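Local coordinates for mitotic checkpoint control protein kinase BUB1 (Drosophila melanogaster, PDB 6JKK) that is a mitotic checkpoint protein whose kinase domain, the part described here, probably binds ATP and phosphorylates CENP-E during the switch to end-on spindle microtubule capture, at residues V82-E87 with S126-S131; L49-E54 with I117-V122; K41-N46 with F56-M61; F95-E100 with G209-M214. All coordinates share one frame; numbering follows the deposited sequence.

Contact 1: V82-E87 with S126-S131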
loop_
_atom_site.group_PDB
_atom_site.type_symbol
_atom_site.label_atom_id
_atom_site.label_comp_id
_atom_site.label_asym_id
_atom_site.label_seq_id
_atom_site.Cartn_x
_atom_site.Cartn_y
_atom_site.Cartn_z
ATOM N N VAL A 82 10.505 -8.586 -12.664
ATOM C CA VAL A 82 10.506 -7.256 -12.072
ATOM C C VAL A 82 9.403 -6.363 -12.642
ATOM O O VAL A 82 8.899 -6.598 -13.746
ATOM C CB VAL A 82 11.893 -6.574 -12.241
ATOM C CG1 VAL A 82 12.978 -7.372 -11.530
ATOM C CG2 VAL A 82 12.242 -6.418 -13.713
ATOM N N ALA A 83 9.014 -5.353 -11.871
ATOM C CA ALA A 83 8.166 -4.287 -12.384
ATOM C C ALA A 83 9.068 -3.103 -12.652
ATOM O O ALA A 83 9.915 -2.768 -11.817
ATOM C CB ALA A 83 7.111 -3.903 -11.369
ATOM N N LEU A 84 8.887 -2.468 -13.803
ATOM C CA LEU A 84 9.627 -1.253 -14.110
ATOM C C LEU A 84 8.663 -0.080 -14.105
ATOM O O LEU A 84 7.718 -0.040 -14.900
ATOM C CB LEU A 84 10.340 -1.374 -15.465
ATOM C CG LEU A 84 11.244 -2.605 -15.594
ATOM C CD1 LEU A 84 10.584 -3.658 -16.449
ATOM C CD2 LEU A 84 12.620 -2.263 -16.151
ATOM N N LYS A 85 8.889 0.864 -13.198
ATOM C CA LYS A 85 8.006 2.017 -13.074
ATOM C C LYS A 85 8.710 3.277 -13.533
ATOM O O LYS A 85 9.728 3.686 -12.953
ATOM C CB LYS A 85 7.543 2.189 -11.626
ATOM C CG LYS A 85 6.625 3.387 -11.414
ATOM C CD LYS A 85 6.256 3.526 -9.947
ATOM C CE LYS A 85 5.341 4.711 -9.702
ATOM N NZ LYS A 85 4.844 4.694 -8.292
ATOM N N GLN A 86 8.159 3.885 -14.578
ATOM C CA GLN A 86 8.718 5.102 -15.141
ATOM C C GLN A 86 7.843 6.291 -14.782
ATOM O O GLN A 86 6.612 6.205 -14.851
ATOM C CB GLN A 86 8.807 4.981 -16.657
ATOM C CG GLN A 86 9.425 6.207 -17.332
ATOM C CD GLN A 86 9.957 5.898 -18.714
ATOM O OE1 GLN A 86 9.219 5.453 -19.595
ATOM N NE2 GLN A 86 11.251 6.120 -18.907
ATOM N N GLU A 87 8.462 7.398 -14.386
ATOM C CA GLU A 87 7.679 8.592 -14.088
ATOM C C GLU A 87 8.370 9.872 -14.540
ATOM O O GLU A 87 9.589 10.005 -14.425
ATOM C CB GLU A 87 7.337 8.665 -12.596
ATOM C CG GLU A 87 6.465 9.864 -12.226
ATOM C CD GLU A 87 6.004 9.842 -10.781
ATOM O OE1 GLU A 87 6.120 8.784 -10.125
ATOM O OE2 GLU A 87 5.522 10.891 -10.305
ATOM N N SER A 126 13.308 11.867 -16.282
ATOM C CA SER A 126 12.452 10.836 -15.723
ATOM C C SER A 126 13.269 9.832 -14.941
ATOM O O SER A 126 14.499 9.767 -15.070
ATOM C CB SER A 126 11.694 10.101 -16.830
ATOM O OG SER A 126 12.587 9.582 -17.799
ATOM N N SER A 127 12.569 9.060 -14.117
ATOM C CA SER A 127 13.174 7.993 -13.341
ATOM C C SER A 127 12.563 6.673 -13.790
ATOM O O SER A 127 11.438 6.642 -14.306
ATOM C CB SER A 127 12.898 8.198 -11.847
ATOM O OG SER A 127 11.517 8.444 -11.602
ATOM N N VAL A 128 13.316 5.591 -13.618
ATOM C CA VAL A 128 12.762 4.249 -13.735
ATOM C C VAL A 128 13.181 3.493 -12.491
ATOM O O VAL A 128 14.373 3.361 -12.219
ATOM C CB VAL A 128 13.265 3.498 -14.985
ATOM C CG1 VAL A 128 12.842 2.040 -14.921
ATOM C CG2 VAL A 128 12.723 4.141 -16.270
ATOM N N TYR A 129 12.198 3.033 -11.719
ATOM C CA TYR A 129 12.455 2.240 -10.522
ATOM C C TYR A 129 12.060 0.783 -10.760
ATOM O O TYR A 129 10.960 0.485 -11.239
ATOM C CB TYR A 129 11.698 2.823 -9.318
ATOM C CG TYR A 129 12.169 4.217 -8.952
ATOM C CD1 TYR A 129 13.526 4.497 -8.820
ATOM C CD2 TYR A 129 11.263 5.253 -8.763
ATOM C CE1 TYR A 129 13.962 5.767 -8.497
ATOM C CE2 TYR A 129 11.689 6.526 -8.445
ATOM C CZ TYR A 129 13.039 6.777 -8.317
ATOM O OH TYR A 129 13.462 8.046 -7.996
ATOM N N ILE A 130 12.972 -0.120 -10.422
ATOM C CA ILE A 130 12.774 -1.544 -10.637
ATOM C C ILE A 130 12.538 -2.251 -9.301
ATOM O O ILE A 130 13.384 -2.189 -8.400
ATOM C CB ILE A 130 14.002 -2.147 -11.339
ATOM C CG1 ILE A 130 14.188 -1.473 -12.704
ATOM C CG2 ILE A 130 13.838 -3.650 -11.497
ATOM C CD1 ILE A 130 15.445 -1.887 -13.473
ATOM N N SER A 131 11.388 -2.912 -9.175
ATOM C CA SER A 131 11.033 -3.638 -7.948
ATOM C C SER A 131 10.472 -5.024 -8.287
ATOM O O SER A 131 10.293 -5.347 -9.452
ATOM C CB SER A 131 10.019 -2.841 -7.122
ATOM O OG SER A 131 8.856 -2.552 -7.886
HETATM O O HOH W 1 9.860 6.220 -11.716
#

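Contact 2: L49-E54 with I117-V122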
loop_
_atom_site.group_PDB
_atom_site.type_symbol
_atom_site.label_atom_id
_atom_site.label_comp_id
_atom_site.label_asym_id
_atom_site.label_seq_id
_atom_site.Cartn_x
_atom_site.Cartn_y
_atom_site.Cartn_z
ATOM N N LEU A 49 16.945 -3.027 -21.041
ATOM C CA LEU A 49 17.293 -1.856 -20.262
ATOM C C LEU A 49 18.453 -2.242 -19.374
ATOM O O LEU A 49 18.475 -3.342 -18.815
ATOM C CB LEU A 49 16.100 -1.432 -19.399
ATOM C CG LEU A 49 16.293 -0.227 -18.478
ATOM C CD1 LEU A 49 16.631 0.988 -19.303
ATOM C CD2 LEU A 49 15.058 0.035 -17.653
ATOM N N GLU A 50 19.417 -1.343 -19.239
ATOM C CA GLU A 50 20.547 -1.601 -18.362
ATOM C C GLU A 50 20.628 -0.596 -17.218
ATOM O O GLU A 50 20.424 0.602 -17.410
ATOM C CB GLU A 50 21.857 -1.595 -19.153
ATOM C CG GLU A 50 21.991 -2.733 -20.147
ATOM C CD GLU A 50 23.405 -2.871 -20.685
ATOM O OE1 GLU A 50 24.168 -3.696 -20.141
ATOM O OE2 GLU A 50 23.752 -2.152 -21.647
ATOM N N VAL A 51 20.918 -1.099 -16.023
ATOM C CA VAL A 51 21.318 -0.241 -14.919
ATOM C C VAL A 51 22.694 -0.730 -14.504
ATOM O O VAL A 51 22.820 -1.798 -13.891
ATOM C CB VAL A 51 20.352 -0.314 -13.727
ATOM C CG1 VAL A 51 20.789 0.652 -12.640
ATOM C CG2 VAL A 51 18.926 0.011 -14.172
ATOM N N HIS A 52 23.720 0.039 -14.861
ATOM C CA HIS A 52 25.107 -0.364 -14.628
ATOM C C HIS A 52 25.429 -1.683 -15.339
ATOM O O HIS A 52 25.377 -1.757 -16.563
ATOM C CB HIS A 52 25.401 -0.461 -13.129
ATOM C CG HIS A 52 25.400 0.861 -12.429
ATOM N ND1 HIS A 52 26.109 1.949 -12.894
ATOM C CD2 HIS A 52 24.784 1.270 -11.294
ATOM C CE1 HIS A 52 25.930 2.970 -12.076
ATOM N NE2 HIS A 52 25.132 2.584 -11.095
ATOM N N ASN A 53 25.759 -2.718 -14.571
ATOM C CA ASN A 53 26.098 -4.017 -15.153
ATOM C C ASN A 53 24.887 -4.934 -15.334
ATOM O O ASN A 53 24.988 -5.997 -15.952
ATOM C CB ASN A 53 27.168 -4.724 -14.313
ATOM C CG ASN A 53 28.565 -4.170 -14.552
ATOM O OD1 ASN A 53 28.960 -3.918 -15.691
ATOM N ND2 ASN A 53 29.318 -3.981 -13.476
ATOM N N GLU A 54 23.743 -4.516 -14.801
ATOM C CA GLU A 54 22.552 -5.357 -14.794
ATOM C C GLU A 54 21.669 -5.110 -16.014
ATOM O O GLU A 54 21.313 -3.967 -16.310
ATOM C CB GLU A 54 21.768 -5.125 -13.503
ATOM C CG GLU A 54 22.652 -5.129 -12.260
ATOM C CD GLU A 54 23.399 -6.438 -12.072
ATOM O OE1 GLU A 54 24.583 -6.398 -11.672
ATOM O OE2 GLU A 54 22.802 -7.510 -12.310
ATOM N N ILE A 117 13.156 -1.011 -3.885
ATOM C CA ILE A 117 13.679 -0.583 -5.182
ATOM C C ILE A 117 15.039 -1.246 -5.371
ATOM O O ILE A 117 16.028 -0.881 -4.714
ATOM C CB ILE A 117 13.718 0.966 -5.307
ATOM C CG1 ILE A 117 12.294 1.514 -5.268
ATOM C CG2 ILE A 117 14.415 1.423 -6.612
ATOM C CD1 ILE A 117 12.180 3.028 -5.358
ATOM N N ASP A 118 15.067 -2.266 -6.229
ATOM C CA ASP A 118 16.290 -3.019 -6.473
ATOM C C ASP A 118 17.304 -2.183 -7.243
ATOM O O ASP A 118 18.511 -2.259 -6.988
ATOM C CB ASP A 118 15.994 -4.295 -7.263
ATOM C CG ASP A 118 15.175 -5.305 -6.477
ATOM O OD1 ASP A 118 15.079 -5.184 -5.237
ATOM O OD2 ASP A 118 14.640 -6.236 -7.114
ATOM N N TYR A 119 16.804 -1.411 -8.205
ATOM C CA TYR A 119 17.647 -0.579 -9.054
ATOM C C TYR A 119 16.917 0.699 -9.432
ATOM O O TYR A 119 15.680 0.718 -9.546
ATOM C CB TYR A 119 18.072 -1.342 -10.317
ATOM C CG TYR A 119 18.970 -2.515 -10.011
ATOM C CD1 TYR A 119 18.457 -3.804 -9.914
ATOM C CD2 TYR A 119 20.328 -2.328 -9.785
ATOM C CE1 TYR A 119 19.278 -4.876 -9.615
ATOM C CE2 TYR A 119 21.153 -3.389 -9.488
ATOM C CZ TYR A 119 20.626 -4.660 -9.406
ATOM O OH TYR A 119 21.458 -5.717 -9.108
ATOM N N ALA A 120 17.689 1.767 -9.619
ATOM C CA ALA A 120 17.124 3.061 -9.985
ATOM C C ALA A 120 17.894 3.678 -11.136
ATOM O O ALA A 120 19.109 3.858 -11.060
ATOM C CB ALA A 120 17.130 4.012 -8.782
ATOM N N LEU A 121 17.183 4.007 -12.207
ATOM C CA LEU A 121 17.784 4.746 -13.302
ATOM C C LEU A 121 17.195 6.146 -13.234
ATOM O O LEU A 121 15.982 6.326 -13.381
ATOM C CB LEU A 121 17.454 4.077 -14.634
ATOM C CG LEU A 121 18.157 4.576 -15.891
ATOM C CD1 LEU A 121 19.659 4.336 -15.788
ATOM C CD2 LEU A 121 17.578 3.892 -17.125
ATOM N N VAL A 122 18.050 7.131 -12.979
ATOM C CA VAL A 122 17.595 8.491 -12.701
ATOM C C VAL A 122 18.159 9.506 -13.700
ATOM O O VAL A 122 19.344 9.847 -13.655
ATOM C CB VAL A 122 17.970 8.896 -11.258
ATOM C CG1 VAL A 122 17.497 10.294 -10.963
ATOM C CG2 VAL A 122 17.362 7.913 -10.262
#

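Contact 3: K41-N46 with F56-M61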
loop_
_atom_site.group_PDB
_atom_site.type_symbol
_atom_site.label_atom_id
_atom_site.label_comp_id
_atom_site.label_asym_id
_atom_site.label_seq_id
_atom_site.Cartn_x
_atom_site.Cartn_y
_atom_site.Cartn_z
ATOM N N LYS A 41 15.270 6.851 -21.613
ATOM C CA LYS A 41 14.355 6.562 -22.718
ATOM C C LYS A 41 12.981 6.161 -22.195
ATOM O O LYS A 41 12.851 5.600 -21.099
ATOM C CB LYS A 41 14.895 5.434 -23.609
ATOM C CG LYS A 41 16.232 5.717 -24.285
ATOM C CD LYS A 41 16.767 4.464 -24.976
ATOM C CE LYS A 41 18.109 4.728 -25.631
ATOM N NZ LYS A 41 19.034 5.426 -24.691
ATOM N N ARG A 42 11.953 6.454 -22.982
ATOM C CA ARG A 42 10.609 5.980 -22.697
ATOM C C ARG A 42 10.620 4.453 -22.746
ATOM O O ARG A 42 11.177 3.865 -23.671
ATOM C CB ARG A 42 9.635 6.562 -23.728
ATOM C CG ARG A 42 8.165 6.445 -23.364
ATOM C CD ARG A 42 7.302 7.272 -24.315
ATOM N NE ARG A 42 7.361 8.701 -24.008
ATOM C CZ ARG A 42 6.367 9.381 -23.443
ATOM N NH1 ARG A 42 5.234 8.764 -23.134
ATOM N NH2 ARG A 42 6.500 10.679 -23.192
ATOM N N LEU A 43 10.046 3.807 -21.737
ATOM C CA LEU A 43 9.984 2.351 -21.725
ATOM C C LEU A 43 9.161 1.865 -22.909
ATOM O O LEU A 43 8.147 2.470 -23.252
ATOM C CB LEU A 43 9.362 1.848 -20.419
ATOM C CG LEU A 43 10.193 1.982 -19.137
ATOM C CD1 LEU A 43 9.356 1.622 -17.912
ATOM C CD2 LEU A 43 11.424 1.102 -19.205
ATOM N N HIS A 44 9.602 0.782 -23.541
ATOM C CA HIS A 44 8.878 0.230 -24.679
ATOM C C HIS A 44 8.897 -1.294 -24.615
ATOM O O HIS A 44 9.907 -1.889 -24.237
ATOM C CB HIS A 44 9.504 0.723 -25.987
ATOM C CG HIS A 44 8.601 0.600 -27.172
ATOM N ND1 HIS A 44 8.577 -0.522 -27.976
ATOM C CD2 HIS A 44 7.687 1.453 -27.691
ATOM C CE1 HIS A 44 7.688 -0.352 -28.937
ATOM N NE2 HIS A 44 7.133 0.839 -28.788
ATOM N N PRO A 45 7.775 -1.934 -24.971
ATOM C CA PRO A 45 7.703 -3.401 -24.901
ATOM C C PRO A 45 8.758 -4.115 -25.750
ATOM O O PRO A 45 9.199 -3.581 -26.765
ATOM C CB PRO A 45 6.296 -3.707 -25.440
ATOM C CG PRO A 45 5.869 -2.462 -26.159
ATOM C CD PRO A 45 6.495 -1.343 -25.403
ATOM N N ASN A 46 9.153 -5.311 -25.316
ATOM C CA ASN A 46 10.085 -6.164 -26.059
ATOM C C ASN A 46 11.450 -5.543 -26.334
ATOM O O ASN A 46 11.999 -5.681 -27.428
ATOM C CB ASN A 46 9.452 -6.658 -27.360
ATOM C CG ASN A 46 9.222 -8.153 -27.357
ATOM O OD1 ASN A 46 10.063 -8.924 -27.822
ATOM N ND2 ASN A 46 8.079 -8.575 -26.827
ATOM N N PHE A 56 18.060 -5.980 -18.167
ATOM C CA PHE A 56 16.679 -6.375 -17.937
ATOM C C PHE A 56 15.946 -6.513 -19.263
ATOM O O PHE A 56 16.177 -5.735 -20.183
ATOM C CB PHE A 56 15.965 -5.322 -17.086
ATOM C CG PHE A 56 16.567 -5.127 -15.729
ATOM C CD1 PHE A 56 17.687 -4.320 -15.560
ATOM C CD2 PHE A 56 16.008 -5.740 -14.619
ATOM C CE1 PHE A 56 18.245 -4.135 -14.303
ATOM C CE2 PHE A 56 16.552 -5.562 -13.356
ATOM C CZ PHE A 56 17.671 -4.757 -13.196
ATOM N N GLU A 57 15.083 -7.516 -19.365
ATOM C CA GLU A 57 14.121 -7.566 -20.460
ATOM C C GLU A 57 12.998 -6.629 -20.054
ATOM O O GLU A 57 12.584 -6.640 -18.897
ATOM C CB GLU A 57 13.521 -8.964 -20.603
ATOM C CG GLU A 57 14.422 -10.033 -21.188
ATOM C CD GLU A 57 13.761 -11.401 -21.136
ATOM O OE1 GLU A 57 12.685 -11.504 -20.504
ATOM O OE2 GLU A 57 14.310 -12.363 -21.714
ATOM N N VAL A 58 12.525 -5.803 -20.982
ATOM C CA VAL A 58 11.299 -5.039 -20.765
ATOM C C VAL A 58 10.232 -5.699 -21.632
ATOM O O VAL A 58 10.300 -5.629 -22.854
ATOM C CB VAL A 58 11.464 -3.559 -21.152
ATOM C CG1 VAL A 58 10.179 -2.793 -20.863
ATOM C CG2 VAL A 58 12.630 -2.939 -20.393
ATOM N N SER A 59 9.255 -6.349 -21.001
ATOM C CA SER A 59 8.359 -7.243 -21.736
ATOM C C SER A 59 7.022 -6.624 -22.147
ATOM O O SER A 59 6.815 -6.310 -23.325
ATOM C CB SER A 59 8.138 -8.550 -20.962
ATOM O OG SER A 59 9.365 -9.234 -20.761
ATOM N N LYS A 60 6.123 -6.460 -21.181
ATOM C CA LYS A 60 4.744 -6.069 -21.468
ATOM C C LYS A 60 4.269 -4.861 -20.657
ATOM O O LYS A 60 4.657 -4.670 -19.505
ATOM C CB LYS A 60 3.808 -7.263 -21.243
ATOM C CG LYS A 60 4.017 -8.385 -22.254
ATOM C CD LYS A 60 2.974 -9.492 -22.132
ATOM C CE LYS A 60 3.235 -10.421 -20.953
ATOM N NZ LYS A 60 2.379 -11.650 -21.031
ATOM N N MET A 61 3.426 -4.039 -21.275
ATOM C CA MET A 61 2.826 -2.900 -20.581
ATOM C C MET A 61 1.847 -3.392 -19.529
ATOM O O MET A 61 1.058 -4.303 -19.790
ATOM C CB MET A 61 2.116 -1.989 -21.597
ATOM C CG MET A 61 1.452 -0.740 -21.024
ATOM S SD MET A 61 -0.244 -0.984 -20.432
ATOM C CE MET A 61 -1.115 -1.403 -21.941
#

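Contact 4: F95-E100 with G209-M214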
loop_
_atom_site.group_PDB
_atom_site.type_symbol
_atom_site.label_atom_id
_atom_site.label_comp_id
_atom_site.label_asym_id
_atom_site.label_seq_id
_atom_site.Cartn_x
_atom_site.Cartn_y
_atom_site.Cartn_z
ATOM N N PHE A 95 11.982 7.383 -4.192
ATOM C CA PHE A 95 13.229 6.682 -3.905
ATOM C C PHE A 95 13.626 6.968 -2.455
ATOM O O PHE A 95 13.981 6.048 -1.711
ATOM C CB PHE A 95 14.327 7.124 -4.891
ATOM C CG PHE A 95 15.544 6.221 -4.929
ATOM C CD1 PHE A 95 15.499 4.925 -4.426
ATOM C CD2 PHE A 95 16.748 6.690 -5.462
ATOM C CE1 PHE A 95 16.630 4.102 -4.461
ATOM C CE2 PHE A 95 17.881 5.879 -5.503
ATOM C CZ PHE A 95 17.827 4.587 -5.000
ATOM N N TYR A 96 13.527 8.231 -2.040
ATOM C CA TYR A 96 13.837 8.602 -0.655
ATOM C C TYR A 96 13.015 7.809 0.368
ATOM O O TYR A 96 13.578 7.223 1.292
ATOM C CB TYR A 96 13.638 10.110 -0.416
ATOM C CG TYR A 96 13.588 10.462 1.065
ATOM C CD1 TYR A 96 14.755 10.563 1.816
ATOM C CD2 TYR A 96 12.371 10.675 1.713
ATOM C CE1 TYR A 96 14.712 10.863 3.177
ATOM C CE2 TYR A 96 12.317 10.979 3.075
ATOM C CZ TYR A 96 13.490 11.074 3.796
ATOM O OH TYR A 96 13.452 11.379 5.141
ATOM N N ILE A 97 11.693 7.804 0.202
ATOM C CA ILE A 97 10.819 7.092 1.137
ATOM C C ILE A 97 11.197 5.613 1.233
ATOM O O ILE A 97 11.318 5.060 2.329
ATOM C CB ILE A 97 9.323 7.211 0.744
ATOM C CG1 ILE A 97 8.822 8.656 0.894
ATOM C CG2 ILE A 97 8.475 6.234 1.570
ATOM C CD1 ILE A 97 8.905 9.224 2.319
ATOM N N CYS A 98 11.393 4.977 0.082
ATOM C CA CYS A 98 11.697 3.550 0.045
ATOM C C CYS A 98 13.021 3.236 0.712
ATOM O O CYS A 98 13.138 2.255 1.446
ATOM C CB CYS A 98 11.712 3.042 -1.392
ATOM S SG CYS A 98 10.073 2.892 -2.086
ATOM N N LEU A 99 14.020 4.073 0.460
ATOM C CA LEU A 99 15.311 3.909 1.116
ATOM C C LEU A 99 15.134 4.007 2.636
ATOM O O LEU A 99 15.700 3.202 3.392
ATOM C CB LEU A 99 16.293 4.976 0.617
ATOM C CG LEU A 99 16.799 4.787 -0.816
ATOM C CD1 LEU A 99 17.479 6.055 -1.330
ATOM C CD2 LEU A 99 17.756 3.602 -0.893
ATOM N N GLU A 100 14.347 4.986 3.084
ATOM C CA GLU A 100 14.155 5.207 4.523
ATOM C C GLU A 100 13.414 4.052 5.164
ATOM O O GLU A 100 13.775 3.607 6.252
ATOM C CB GLU A 100 13.412 6.520 4.796
ATOM C CG GLU A 100 14.305 7.758 4.771
ATOM C CD GLU A 100 15.497 7.636 5.707
ATOM O OE1 GLU A 100 15.298 7.647 6.942
ATOM O OE2 GLU A 100 16.629 7.513 5.206
ATOM N N GLY A 209 4.995 6.761 -3.746
ATOM C CA GLY A 209 5.239 7.966 -4.523
ATOM C C GLY A 209 4.797 9.276 -3.890
ATOM O O GLY A 209 5.346 10.334 -4.203
ATOM N N VAL A 210 3.799 9.216 -3.012
ATOM C CA VAL A 210 3.334 10.416 -2.318
ATOM C C VAL A 210 3.334 10.233 -0.801
ATOM O O VAL A 210 2.564 10.879 -0.089
ATOM C CB VAL A 210 1.927 10.858 -2.796
ATOM C CG1 VAL A 210 1.969 11.261 -4.252
ATOM C CG2 VAL A 210 0.886 9.750 -2.584
ATOM N N SER A 211 4.198 9.352 -0.306
ATOM C CA SER A 211 4.223 9.054 1.123
ATOM C C SER A 211 4.736 10.245 1.927
ATOM O O SER A 211 5.340 11.167 1.370
ATOM C CB SER A 211 5.054 7.796 1.408
ATOM O OG SER A 211 4.432 6.656 0.843
ATOM N N ILE A 212 4.479 10.227 3.232
ATOM C CA ILE A 212 4.868 11.326 4.113
ATOM C C ILE A 212 5.828 10.833 5.191
ATOM O O ILE A 212 5.537 9.846 5.864
ATOM C CB ILE A 212 3.627 11.930 4.794
ATOM C CG1 ILE A 212 2.640 12.452 3.748
ATOM C CG2 ILE A 212 4.018 13.031 5.781
ATOM C CD1 ILE A 212 1.286 12.814 4.331
ATOM N N ASP A 213 6.968 11.504 5.351
ATOM C CA ASP A 213 7.903 11.153 6.413
ATOM C C ASP A 213 7.738 12.104 7.592
ATOM O O ASP A 213 8.166 13.259 7.533
ATOM C CB ASP A 213 9.351 11.162 5.906
ATOM C CG ASP A 213 10.347 10.707 6.962
ATOM O OD1 ASP A 213 9.921 10.304 8.070
ATOM O OD2 ASP A 213 11.562 10.753 6.682
ATOM N N MET A 214 7.125 11.606 8.663
ATOM C CA MET A 214 6.860 12.424 9.845
ATOM C C MET A 214 8.134 12.814 10.595
ATOM O O MET A 214 8.126 13.770 11.374
ATOM C CB MET A 214 5.889 11.703 10.787
ATOM C CG MET A 214 4.520 11.457 10.187
ATOM S SD MET A 214 3.669 12.988 9.763
ATOM C CE MET A 214 3.267 13.604 11.395
#

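Contact 1: V82-E87 with S126-S131
L84 and I130 form a non-hydrogen-bonded pair of antiparallel strands; their side chains lie side by side and point the same way, with L84 CD2 3.9 Å from I130 CG1. The other branch of I130 turns to V82, crossing it obliquely, and its CG2 comes within 3.6 Å of V82 CB. Farther along this face the extended Q86 crosses V128, and Q86 NE2 lies 3.6 Å from V128 CG2; the amide then bonds through NE2 to K41 O and through OE1 to L43 N. Six backbone hydrogen bonds join the strands, among them K85 N to Y129 O at 2.9 Å and 170°. This is part of the N-lobe sheet of a protein kinase. K85, the predicted ATP-binding lysine, starts beside Y129 on the opposite face, where K85 CB is 3.8 Å from Y129 O. With every torsion near 180° its chain leads away from the neighbouring strand to salt bridges with E94 and D207, the lysine-glutamate pair being as in active kinases. Y129 OH bonds to N91 O. S127 OG is held by water 1 at 2.8 Å and by N91 N, whereas buried S126 OG has no polar partner, Q86 NE2 being 3.9 Å from it.

Contact 2: L49-E54 with I117-V122
V51 and E54, the first and last residues of a type II' β-turn joining strands 47-51 and 54-64, pack with L49 against Y119 and L121 of strand 119-122. The turn is closed by two backbone bonds, V51 N to E54 O at 2.9 Å and E54 N to V51 O at 3.0 Å. No hydrogen bond spans the contact: the short strands 49-51 and 119-122 run at 101° with axes 7.7 Å apart, so side chains do the joining. L49 slants across L121, its CD1 3.8 Å from L121 CD2. Both methyls of V51 lean on Y119 CB, CG1 at 4.1 Å, and CG2 also borders L121 CB at 4.3 Å. E54 crosses Y119 at about a right angle: E54 CG is 3.4 Å from Y119 OH, and E54 CB sits 4.3 Å above the ring plane, offset toward its rim. Bending at chi2 (-60°) brings CD back beside the phenol, the carboxylate and ring planes being 13° apart, and OE2 bonds to H75 NE2. An alanine at E54 would probably leave H75 without this acceptor and open a gap beside the phenol end of Y119. At the turn, H52 N bonds to Q35 OE1 of strand 34-36. Near-perpendicular packing between an edge strand and the strand next to the opposite edge is what the strongly twisted, curled N-lobe sheet of this kinase domain produces.

Contact 3: K41-N46 with F56-M61
P45 and N46 meet the backbone of V58 and S59. N46 N donates to S59 O at 3.2 Å in a bond bent to 143° at the hydrogen, and the donor is tilted 26° from the carbonyl plane. The same N46 N lies 2.7 Å from V58 O. P45 CB adds a contact from the ring, 3.4 Å from S59 O. The side chain of V58 takes the inner part of the contact: its CG1, anti to the backbone N (chi1 -178°), lies against H44 O at 3.5 Å, while CG2 makes a looser apolar contact of 4.4 Å with L43 CD2. Strand 54-64 corresponds to the first canonical strand of the kinase N-lobe, which in this family leads into the glycine-rich loop; strands 34-36 and 47-51 precede it as N-terminal additions to the sheet, and residues 41-46 feed into strand 47-51. S59 and K60 both face V72 in a classic β-bulge, which falls at the carbonyl used by N46. In the next shell, V58 pairs through its backbone with T47, and T47 OG1 bonds to H44 O. H44 folds onto the proline, P45 CD standing 3.3 Å above its ring toward the rim, and H44 ND1 makes a weak bond of 3.3 Å to P45 O. L43 is held by Q86 OE1 on its amide and by L49, L84 and Y71 round its side chain.

Contact 4: F95-E100 with G209-M214
Y96 OH donates a hydrogen bond to D213 OD2, 2.5 Å away, meeting that oxygen nearly along its C-O axis. The phenol crosses the aspartate side chain at about a right angle, ring and carboxylate planes 33° apart, with the acceptor at the ring edge. Close apolar packing lies beside it: I97 CG2 touches S211 CB at 3.8 Å, and I97 slides past D213 in the opposite direction, its CD1 4.1 Å from D213 CB. The partly exposed E100 is more loosely engaged, E100 CG approaching D213 OD2 only to 4.5 Å, and exposed V210 turns away from the helix. Just before strand 212-213, S211 is pinned by bonds from its OG to H180 O and from W93 NE1 to its O. A phenylalanine at Y96 would probably cost D213 OD2 its phenol donor, leaving R104 to hold that oxygen. R104 NH2 makes salt bridges to both D213 OD2 and E100 OE1, two like charges 4.9 Å apart, and K215 N bonds to D213 OD1. With a phenol and a guanidinium on one oxygen, D213 is likely to remain ionised, and it ties helix 92-104, the kinase C-helix, to the activation segment just after the DFG motif.

In the fold
From the N terminus, contact 3 closes first, a short loop that brings residues 41-46 onto strand 54-64 around strand 47-51. Contact 2 opens within that span at 49-54 and closes at 117-122, so the two cross. Contact 1 opens at 82-87, inside the span of contact 2, and closes beyond it at 126-131; these two cross as well, while contact 3 has closed before contact 1 opens. Contact 4 starts on helix 92-104, crosses both contact 1 and contact 2, and closes only at 209-214. Contacts 1 to 3 thus knit the N-lobe sheet together, and contact 4 ties its helix to the segment that starts at the DFG glycine; F95 touches Y129, A120 and I117.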